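Local coordinates for protein 1-acyl-sn-glycerol-3-phosphate acyltransferase (Thermotoga maritima, PDB 5KYM) that probably transfers an acyl chain to the sn-2 position of lysophosphatidic acid at the membrane, yielding phosphatidic acid, as an HX4D-type acyltransferase, at residues R2-R5 and N6-T10; M88-P91 and L92-F96; G163-L166 and S167-K170; E213-P217 and K218-S222. One frame throughout, in Å; residues are numbered along the deposited sequence.

Overall arrangement
The four contacts are local, each within one continuous run of chain, and they follow its course from the first helix to the loop before the last. Contacts 1 and 2 are both turns of helix held by i to i+4 backbone bonds with an Ile-Leu pair alongside. Contact 1 forms the first turns of helix 2-34, with exposed basic residues, whereas contact 2 is buried, its centre about 5 Å from the centre of the chain, on the helix carrying the HX4D aspartate. Contacts 3, at the surface, and 4, partly buried, lean on helix 223-243: residues 163-170 run extended with no hydrogen bond between their halves, while residues 213-222 fold into an Asx-stabilised turn.

Contact 1 of 4, residues R2-R5 and N6-T10; sequences RKIR and NLLLT
The opening turns of helix 2-34, in a protein whose active site is placed in the bilayer by a two-helix motif, bring Arg2, Lys3, Ile4 and Arg5 against Asn6 to Leu9. Four successive i to i+4 backbone bonds tie the turns together, from Asn6 N to Arg2 O at 3.2 Å through to Leu9 N to Arg5 O at 2.8 Å. On one flank CG2 of Ile4 lies 4.0 Å from CD1 of Leu8, the side chains side by side and pointing the same way. The polar flank centres on Asn6. Its OD1 sits over one face of the Arg5 guanidinium, 3.0 Å from NH2, with the planes turned 80° apart; the N-H groups are poorly aimed at OD1, and the pair is not a hydrogen bond. Lys3 bends at chi2, chi3 and chi4, curling its NZ to 3.7 Å from Asn6 ND2, in proximity only. One turn on, Asn6 O accepts both Thr10 N and Thr10 OG1, from opposite faces of its plane, and OG1 also bonds to Phe202 N. The exposed basic end could meet lipid headgroups, while Asn6, Leu9 and Thr10 seat the helix on loops at Thr203, Phe61, Pro204 and Phe202.

Contact 2 of 4, residues M88-P91 and L92-F96; sequences MDIP and LILGF
With chi1 at -78°, Ile90 turns its CG2 methyl opposite its own backbone N, and Leu94, with chi1 at -77° and chi2 nearly straight, reaches back so that CD1 stands 4.0 Å from that methyl. The pair lies one turn apart on helix 89-96, which carries the aspartate of the HX4D motif that names this acyltransferase class. Asp89 is that residue: its OD2 accepts His84 ND1, the histidine of the motif, and Gln85 N, while OD1 is hydrogen-bonded to Thr191 OG1. In related enzymes this His-Asp pair is the catalytic one. The backbone is regular. Ile93 N meets Asp89 O at 2.8 Å, and Leu92 N meets Met88 O at 2.9 Å. Leu94 N continues the run to Ile90 O, and CG of Leu94 rests beside that same oxygen. Leu92 and Ile93 pack on Ile188 of strand 183-189, whereas Leu94 faces Ile49 of helix 38-59 and comes about 4 Å from the bound nonane. The helix is thus wedged between the central sheet and helix 38-59, probably the second helix of the membrane motif, where Lys54 makes a cation-pi contact with Phe96. Pro91, which has no N-H of its own, accepts Gly95 N at its O at 2.9 Å.

Contact 3 of 4, residues G163-L166 and S167-K170; sequences GKVL and SFKK
An apolar contact at the edge of a ring links Val165 to Phe168 in the extended surface loop between strand 151-153 and helix 174-177. CG1 of Val165 approaches CE1 of Phe168 at 4.4 Å, close to the ring plane. Leu166 O also stands at the ring edge, 4.0 Å from CD1, and no hydrogen bond joins the two halves of the segment. Chi1 of -76° sets CG of Phe168 beside its backbone N, and the ring's far end returns toward Val165. The two residues share a direction as well as a contact, since both touch helix 223-243: Val165 rests on Lys235 and Val238, and Phe168 on Arg227. Lys169 departs from this apolar side. Its bent chain carries NZ to 4.3 Å from CB of Leu166, where it makes a weak hydrogen bond of 3.3 Å to Ser167 O and a further bond to Glu156 O. The backbone is fastened to the same glutamate, for Leu166 N donates to Glu156 OE2. Such a loop, returning alongside the Glu-Gly-Thr-Arg sequence that begins at Glu156, is in keeping with the glycerolipid acyltransferase fold, in whose relatives that motif is associated with binding the acyl acceptor.

Contact 4 of 4, residues E213-P217 and K218-S222; sequences EPVDP and KGFSS
Asp216 and Lys218 meet through the aspartate carboxylate: OD1 accepts the backbone N of Lys218 at 2.9 Å, from 47° out of the carboxylate plane and with an N-H...O angle of 138°, the bond of an Asx turn. The backbone O of the same aspartate accepts Gly219 N at 3.2 Å, which closes a beta turn around Pro217 and Lys218, so that side chain and main chain of one residue hold successive amides. The two side chains lie side by side, pointing the same way, but the charged ends do not meet, with Asp216 OD1 and Lys218 NZ 5.9 Å apart. Beyond these bonds, Phe220 folds back against the turn. Its chi1 of -69° puts CG beside the backbone N and directs the ring back along the loop, bringing CE2 to 3.4 Å from CG1 of Val215. The valine methyl comes in at the ring edge and the side chains cross at about a right angle; CA of Pro217 lies at the edge too, in the ring plane. Further out, Ser222 takes the N-cap position of helix 223-243 and its OG makes a weak bond to Glu225 N, while Ser221 OG bonds to Glu225 OE1. Val215 and Phe220 both pack on Leu226 of that helix, and backbone bonds between Val215 and Val183 tie the other end of the loop to strand 183-189.

Contact 1 of 4, residues R2-R5 and N6-T10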
loop_
_atom_site.group_PDB
_atom_site.type_symbol
_atom_site.label_atom_id
_atom_site.label_comp_id
_atom_site.label_asym_id
_atom_site.label_seq_id
_atom_site.Cartn_x
_atom_site.Cartn_y
_atom_site.Cartn_z
ATOM N N ARG A 2 14.864 3.877 26.498
ATOM C CA ARG A 2 14.575 3.486 25.119
ATOM C C ARG A 2 13.047 3.401 25.003
ATOM O O ARG A 2 12.528 3.811 23.983
ATOM C CB ARG A 2 15.243 2.171 24.717
ATOM C CG ARG A 2 16.441 2.288 23.737
ATOM C CD ARG A 2 17.175 0.932 23.547
ATOM N NE ARG A 2 16.248 -0.200 23.266
ATOM C CZ ARG A 2 16.312 -1.446 23.763
ATOM N NH1 ARG A 2 17.284 -1.812 24.594
ATOM N NH2 ARG A 2 15.374 -2.338 23.431
ATOM N N LYS A 3 12.354 2.919 26.042
ATOM C CA LYS A 3 10.881 2.989 26.105
ATOM C C LYS A 3 10.305 4.449 26.036
ATOM O O LYS A 3 9.261 4.674 25.353
ATOM C CB LYS A 3 10.300 2.155 27.314
ATOM C CG LYS A 3 9.875 0.695 27.016
ATOM C CD LYS A 3 8.410 0.551 26.529
ATOM C CE LYS A 3 8.013 1.271 25.215
ATOM N NZ LYS A 3 8.606 0.736 23.950
ATOM N N ILE A 4 10.960 5.392 26.720
ATOM C CA ILE A 4 10.508 6.819 26.694
ATOM C C ILE A 4 10.556 7.420 25.281
ATOM O O ILE A 4 9.624 8.111 24.852
ATOM C CB ILE A 4 11.275 7.697 27.720
ATOM C CG1 ILE A 4 10.822 7.274 29.139
ATOM C CG2 ILE A 4 11.060 9.205 27.468
ATOM C CD1 ILE A 4 11.772 7.599 30.273
ATOM N N ARG A 5 11.679 7.164 24.629
ATOM C CA ARG A 5 11.972 7.663 23.329
ATOM C C ARG A 5 10.910 7.171 22.349
ATOM O O ARG A 5 10.259 7.967 21.650
ATOM C CB ARG A 5 13.376 7.219 22.946
ATOM C CG ARG A 5 13.945 7.931 21.770
ATOM C CD ARG A 5 15.301 7.326 21.427
ATOM N NE ARG A 5 15.099 5.974 20.904
ATOM C CZ ARG A 5 14.627 5.668 19.686
ATOM N NH1 ARG A 5 14.273 6.604 18.802
ATOM N NH2 ARG A 5 14.493 4.390 19.363
ATOM N N ASN A 6 10.688 5.872 22.334
ATOM C CA ASN A 6 9.708 5.259 21.428
ATOM C C ASN A 6 8.317 5.770 21.662
ATOM O O ASN A 6 7.572 5.974 20.712
ATOM C CB ASN A 6 9.683 3.708 21.569
ATOM C CG ASN A 6 10.944 3.036 21.051
ATOM O OD1 ASN A 6 11.781 3.619 20.286
ATOM N ND2 ASN A 6 11.088 1.789 21.471
ATOM N N LEU A 7 7.935 5.920 22.931
ATOM C CA LEU A 7 6.590 6.411 23.246
ATOM C C LEU A 7 6.408 7.884 22.761
ATOM O O LEU A 7 5.480 8.189 22.004
ATOM C CB LEU A 7 6.326 6.254 24.734
ATOM C CG LEU A 7 5.085 7.003 25.261
ATOM C CD1 LEU A 7 3.798 6.545 24.561
ATOM C CD2 LEU A 7 5.022 6.887 26.789
ATOM N N LEU A 8 7.306 8.775 23.160
ATOM C CA LEU A 8 7.358 10.106 22.585
ATOM C C LEU A 8 7.353 10.125 21.070
ATOM O O LEU A 8 6.636 10.915 20.458
ATOM C CB LEU A 8 8.588 10.852 23.062
ATOM C CG LEU A 8 8.558 11.194 24.560
ATOM C CD1 LEU A 8 9.857 11.974 24.807
ATOM C CD2 LEU A 8 7.284 11.923 25.013
ATOM N N LEU A 9 8.138 9.269 20.439
ATOM C CA LEU A 9 8.061 9.173 18.982
ATOM C C LEU A 9 6.649 8.797 18.548
ATOM O O LEU A 9 6.052 9.456 17.704
ATOM C CB LEU A 9 9.037 8.178 18.451
ATOM C CG LEU A 9 8.994 7.999 16.964
ATOM C CD1 LEU A 9 9.440 9.241 16.255
ATOM C CD2 LEU A 9 9.943 6.887 16.603
ATOM N N THR A 10 6.087 7.792 19.189
ATOM C CA THR A 10 4.739 7.421 18.904
ATOM C C THR A 10 3.753 8.585 19.014
ATOM O O THR A 10 2.876 8.712 18.143
ATOM C CB THR A 10 4.294 6.264 19.799
ATOM O OG1 THR A 10 5.239 5.182 19.682
ATOM C CG2 THR A 10 2.850 5.807 19.402
#

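Contact 2 of 4, residues M88-P91 and L92-F96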
loop_
_atom_site.group_PDB
_atom_site.type_symbol
_atom_site.label_atom_id
_atom_site.label_comp_id
_atom_site.label_asym_id
_atom_site.label_seq_id
_atom_site.Cartn_x
_atom_site.Cartn_y
_atom_site.Cartn_z
ATOM N N MET A 88 1.920 0.326 8.295
ATOM C CA MET A 88 2.649 1.251 7.498
ATOM C C MET A 88 2.815 0.801 6.030
ATOM O O MET A 88 3.219 1.609 5.165
ATOM C CB MET A 88 4.026 1.532 8.128
ATOM C CG MET A 88 3.995 2.261 9.463
ATOM S SD MET A 88 2.986 3.772 9.508
ATOM C CE MET A 88 4.083 4.806 8.483
ATOM N N ASP A 89 2.495 -0.454 5.716
ATOM C CA ASP A 89 2.596 -0.890 4.331
ATOM C C ASP A 89 1.794 -0.020 3.340
ATOM O O ASP A 89 2.258 0.303 2.280
ATOM C CB ASP A 89 2.231 -2.364 4.203
ATOM C CG ASP A 89 3.167 -3.271 4.943
ATOM O OD1 ASP A 89 4.329 -2.883 5.231
ATOM O OD2 ASP A 89 2.698 -4.411 5.211
ATOM N N ILE A 90 0.616 0.397 3.724
ATOM C CA ILE A 90 -0.193 1.262 2.890
ATOM C C ILE A 90 0.491 2.631 2.607
ATOM O O ILE A 90 0.665 2.994 1.433
ATOM C CB ILE A 90 -1.650 1.262 3.422
ATOM C CG1 ILE A 90 -2.321 -0.075 2.949
ATOM C CG2 ILE A 90 -2.471 2.424 2.904
ATOM C CD1 ILE A 90 -2.542 -0.322 1.392
ATOM N N PRO A 91 0.889 3.368 3.650
ATOM C CA PRO A 91 1.598 4.617 3.324
ATOM C C PRO A 91 2.868 4.373 2.494
ATOM O O PRO A 91 3.191 5.179 1.597
ATOM C CB PRO A 91 1.950 5.238 4.711
ATOM C CG PRO A 91 1.536 4.236 5.738
ATOM C CD PRO A 91 0.532 3.282 5.085
ATOM N N LEU A 92 3.568 3.284 2.800
ATOM C CA LEU A 92 4.740 2.894 2.046
ATOM C C LEU A 92 4.402 2.686 0.574
ATOM O O LEU A 92 5.015 3.337 -0.258
ATOM C CB LEU A 92 5.342 1.607 2.612
ATOM C CG LEU A 92 6.560 1.028 1.928
ATOM C CD1 LEU A 92 7.683 1.963 2.172
ATOM C CD2 LEU A 92 6.894 -0.329 2.455
ATOM N N ILE A 93 3.455 1.798 0.224
ATOM C CA ILE A 93 3.129 1.571 -1.206
ATOM C C ILE A 93 2.661 2.937 -1.842
ATOM O O ILE A 93 3.026 3.244 -2.987
ATOM C CB ILE A 93 2.024 0.523 -1.455
ATOM C CG1 ILE A 93 2.189 -0.806 -0.724
ATOM C CG2 ILE A 93 1.854 0.248 -2.928
ATOM C CD1 ILE A 93 3.390 -1.597 -1.091
ATOM N N LEU A 94 1.856 3.723 -1.096
ATOM C CA LEU A 94 1.282 4.987 -1.608
ATOM C C LEU A 94 2.388 5.967 -1.990
ATOM O O LEU A 94 2.369 6.551 -3.066
ATOM C CB LEU A 94 0.348 5.632 -0.588
ATOM C CG LEU A 94 -1.064 5.036 -0.406
ATOM C CD1 LEU A 94 -1.928 5.649 0.687
ATOM C CD2 LEU A 94 -1.797 5.157 -1.718
ATOM N N GLY A 95 3.370 6.090 -1.119
ATOM C CA GLY A 95 4.429 7.058 -1.294
ATOM C C GLY A 95 5.551 6.664 -2.222
ATOM O O GLY A 95 6.274 7.519 -2.710
ATOM N N PHE A 96 5.695 5.379 -2.497
ATOM C CA PHE A 96 6.857 4.904 -3.226
ATOM C C PHE A 96 6.579 3.962 -4.372
ATOM O O PHE A 96 7.513 3.493 -4.999
ATOM C CB PHE A 96 7.784 4.196 -2.232
ATOM C CG PHE A 96 8.388 5.116 -1.211
ATOM C CD1 PHE A 96 9.536 5.828 -1.499
ATOM C CD2 PHE A 96 7.830 5.254 0.006
ATOM C CE1 PHE A 96 10.093 6.664 -0.597
ATOM C CE2 PHE A 96 8.403 6.094 0.936
ATOM C CZ PHE A 96 9.546 6.780 0.637
#

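Contact 3 of 4, residues G163-L166 and S167-K170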
loop_
_atom_site.group_PDB
_atom_site.type_symbol
_atom_site.label_atom_id
_atom_site.label_comp_id
_atom_site.label_asym_id
_atom_site.label_seq_id
_atom_site.Cartn_x
_atom_site.Cartn_y
_atom_site.Cartn_z
ATOM N N GLY A 163 6.796 -11.388 10.625
ATOM C CA GLY A 163 7.588 -10.982 9.436
ATOM C C GLY A 163 7.647 -11.992 8.281
ATOM O O GLY A 163 7.898 -11.618 7.130
ATOM N N LYS A 164 7.356 -13.268 8.608
ATOM C CA LYS A 164 7.436 -14.390 7.703
ATOM C C LYS A 164 6.294 -14.315 6.819
ATOM O O LYS A 164 5.255 -13.977 7.291
ATOM C CB LYS A 164 7.401 -15.727 8.439
ATOM C CG LYS A 164 8.765 -16.271 8.865
ATOM C CD LYS A 164 8.574 -17.229 10.058
ATOM C CE LYS A 164 9.599 -18.354 10.087
ATOM N NZ LYS A 164 10.933 -17.687 10.015
ATOM N N VAL A 165 6.479 -14.668 5.544
ATOM C CA VAL A 165 5.400 -14.500 4.562
ATOM C C VAL A 165 4.460 -15.685 4.655
ATOM O O VAL A 165 4.871 -16.836 4.578
ATOM C CB VAL A 165 5.923 -14.366 3.130
ATOM C CG1 VAL A 165 4.840 -13.793 2.241
ATOM C CG2 VAL A 165 7.157 -13.467 3.103
ATOM N N LEU A 166 3.179 -15.412 4.795
ATOM C CA LEU A 166 2.193 -16.451 4.862
ATOM C C LEU A 166 1.835 -16.894 3.456
ATOM O O LEU A 166 2.257 -16.293 2.469
ATOM C CB LEU A 166 0.959 -15.924 5.560
ATOM C CG LEU A 166 1.180 -15.317 6.969
ATOM C CD1 LEU A 166 0.026 -14.378 7.318
ATOM C CD2 LEU A 166 1.443 -16.344 8.059
ATOM N N SER A 167 1.063 -17.974 3.363
ATOM C CA SER A 167 0.574 -18.471 2.066
ATOM C C SER A 167 -0.366 -17.491 1.434
ATOM O O SER A 167 -1.135 -16.885 2.147
ATOM C CB SER A 167 -0.143 -19.814 2.216
ATOM O OG SER A 167 0.790 -20.858 2.309
ATOM N N PHE A 168 -0.348 -17.341 0.121
ATOM C CA PHE A 168 -1.329 -16.466 -0.541
ATOM C C PHE A 168 -2.663 -17.217 -0.491
ATOM O O PHE A 168 -2.731 -18.345 -0.923
ATOM C CB PHE A 168 -0.877 -16.115 -1.984
ATOM C CG PHE A 168 0.253 -15.071 -2.080
ATOM C CD1 PHE A 168 1.060 -14.713 -1.002
ATOM C CD2 PHE A 168 0.465 -14.400 -3.270
ATOM C CE1 PHE A 168 2.042 -13.737 -1.111
ATOM C CE2 PHE A 168 1.440 -13.432 -3.392
ATOM C CZ PHE A 168 2.259 -13.146 -2.317
ATOM N N LYS A 169 -3.697 -16.625 0.094
ATOM C CA LYS A 169 -5.013 -17.261 0.181
ATOM C C LYS A 169 -5.460 -17.694 -1.244
ATOM O O LYS A 169 -5.143 -17.055 -2.240
ATOM C CB LYS A 169 -6.065 -16.333 0.879
ATOM C CG LYS A 169 -5.884 -15.982 2.380
ATOM C CD LYS A 169 -5.455 -17.173 3.312
ATOM C CE LYS A 169 -4.748 -16.746 4.629
ATOM N NZ LYS A 169 -3.263 -16.311 4.610
ATOM N N LYS A 170 -6.155 -18.823 -1.335
ATOM C CA LYS A 170 -6.701 -19.342 -2.604
ATOM C C LYS A 170 -7.672 -18.315 -3.185
ATOM O O LYS A 170 -8.392 -17.650 -2.475
ATOM C CB LYS A 170 -7.365 -20.737 -2.371
ATOM C CG LYS A 170 -8.093 -21.423 -3.544
ATOM C CD LYS A 170 -9.475 -21.952 -3.098
ATOM C CE LYS A 170 -10.021 -23.108 -3.936
ATOM N NZ LYS A 170 -10.015 -22.759 -5.382
#

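Contact 4 of 4, residues E213-P217 and K218-S222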
loop_
_atom_site.group_PDB
_atom_site.type_symbol
_atom_site.label_atom_id
_atom_site.label_comp_id
_atom_site.label_asym_id
_atom_site.label_seq_id
_atom_site.Cartn_x
_atom_site.Cartn_y
_atom_site.Cartn_z
ATOM N N GLU A 213 9.426 -7.019 -11.865
ATOM C CA GLU A 213 8.893 -6.891 -13.244
ATOM C C GLU A 213 7.418 -7.276 -13.327
ATOM O O GLU A 213 7.035 -8.394 -12.884
ATOM C CB GLU A 213 9.649 -7.764 -14.244
ATOM C CG GLU A 213 11.019 -7.287 -14.643
ATOM C CD GLU A 213 11.790 -8.488 -15.093
ATOM O OE1 GLU A 213 11.418 -9.201 -16.086
ATOM O OE2 GLU A 213 12.726 -8.765 -14.345
ATOM N N PRO A 214 6.606 -6.400 -13.968
ATOM C CA PRO A 214 5.185 -6.675 -14.096
ATOM C C PRO A 214 4.872 -8.042 -14.734
ATOM O O PRO A 214 5.546 -8.463 -15.651
ATOM C CB PRO A 214 4.686 -5.515 -14.964
ATOM C CG PRO A 214 5.867 -4.789 -15.477
ATOM C CD PRO A 214 6.931 -5.072 -14.495
ATOM N N VAL A 215 3.842 -8.684 -14.232
ATOM C CA VAL A 215 3.414 -10.022 -14.697
ATOM C C VAL A 215 2.084 -9.898 -15.456
ATOM O O VAL A 215 1.231 -9.150 -15.040
ATOM C CB VAL A 215 3.321 -10.994 -13.486
ATOM C CG1 VAL A 215 2.623 -12.265 -13.805
ATOM C CG2 VAL A 215 4.702 -11.329 -13.059
ATOM N N ASP A 216 1.963 -10.615 -16.568
ATOM C CA ASP A 216 0.780 -10.592 -17.383
ATOM C C ASP A 216 -0.023 -11.840 -17.075
ATOM O O ASP A 216 0.458 -12.935 -17.324
ATOM C CB ASP A 216 1.157 -10.602 -18.859
ATOM C CG ASP A 216 -0.041 -10.326 -19.790
ATOM O OD1 ASP A 216 -1.210 -10.509 -19.387
ATOM O OD2 ASP A 216 0.243 -9.899 -20.925
ATOM N N PRO A 217 -1.234 -11.694 -16.571
ATOM C CA PRO A 217 -2.038 -12.844 -16.282
ATOM C C PRO A 217 -2.351 -13.751 -17.530
ATOM O O PRO A 217 -2.512 -15.006 -17.407
ATOM C CB PRO A 217 -3.344 -12.236 -15.733
ATOM C CG PRO A 217 -3.104 -10.814 -15.501
ATOM C CD PRO A 217 -1.934 -10.440 -16.305
ATOM N N LYS A 218 -2.447 -13.082 -18.697
ATOM C CA LYS A 218 -2.591 -13.698 -20.000
ATOM C C LYS A 218 -1.687 -14.956 -20.182
ATOM O O LYS A 218 -2.131 -15.928 -20.756
ATOM C CB LYS A 218 -2.257 -12.641 -21.052
ATOM C CG LYS A 218 -2.550 -12.955 -22.506
ATOM C CD LYS A 218 -3.013 -11.716 -23.297
ATOM C CE LYS A 218 -4.462 -11.327 -22.940
ATOM N NZ LYS A 218 -4.998 -10.274 -23.848
ATOM N N GLY A 219 -0.447 -14.953 -19.664
ATOM C CA GLY A 219 0.450 -16.087 -19.762
ATOM C C GLY A 219 0.316 -17.184 -18.710
ATOM O O GLY A 219 1.361 -17.714 -18.240
ATOM N N PHE A 220 -0.917 -17.525 -18.301
ATOM C CA PHE A 220 -1.114 -18.450 -17.173
ATOM C C PHE A 220 -2.371 -19.252 -17.326
ATOM O O PHE A 220 -3.480 -18.683 -17.282
ATOM C CB PHE A 220 -1.193 -17.703 -15.784
ATOM C CG PHE A 220 0.110 -17.083 -15.342
ATOM C CD1 PHE A 220 1.183 -17.873 -14.919
ATOM C CD2 PHE A 220 0.303 -15.722 -15.460
ATOM C CE1 PHE A 220 2.388 -17.302 -14.621
ATOM C CE2 PHE A 220 1.515 -15.158 -15.139
ATOM C CZ PHE A 220 2.548 -15.941 -14.716
ATOM N N SER A 221 -2.250 -20.571 -17.397
ATOM C CA SER A 221 -3.456 -21.404 -17.493
ATOM C C SER A 221 -4.503 -21.238 -16.435
ATOM O O SER A 221 -5.609 -21.567 -16.728
ATOM C CB SER A 221 -3.125 -22.855 -17.553
ATOM O OG SER A 221 -1.746 -23.086 -17.381
ATOM N N SER A 222 -4.194 -20.686 -15.256
ATOM C CA SER A 222 -5.198 -20.416 -14.192
ATOM C C SER A 222 -4.788 -19.405 -13.179
ATOM O O SER A 222 -3.652 -19.052 -13.083
ATOM C CB SER A 222 -5.474 -21.679 -13.401
ATOM O OG SER A 222 -4.306 -22.120 -12.717
#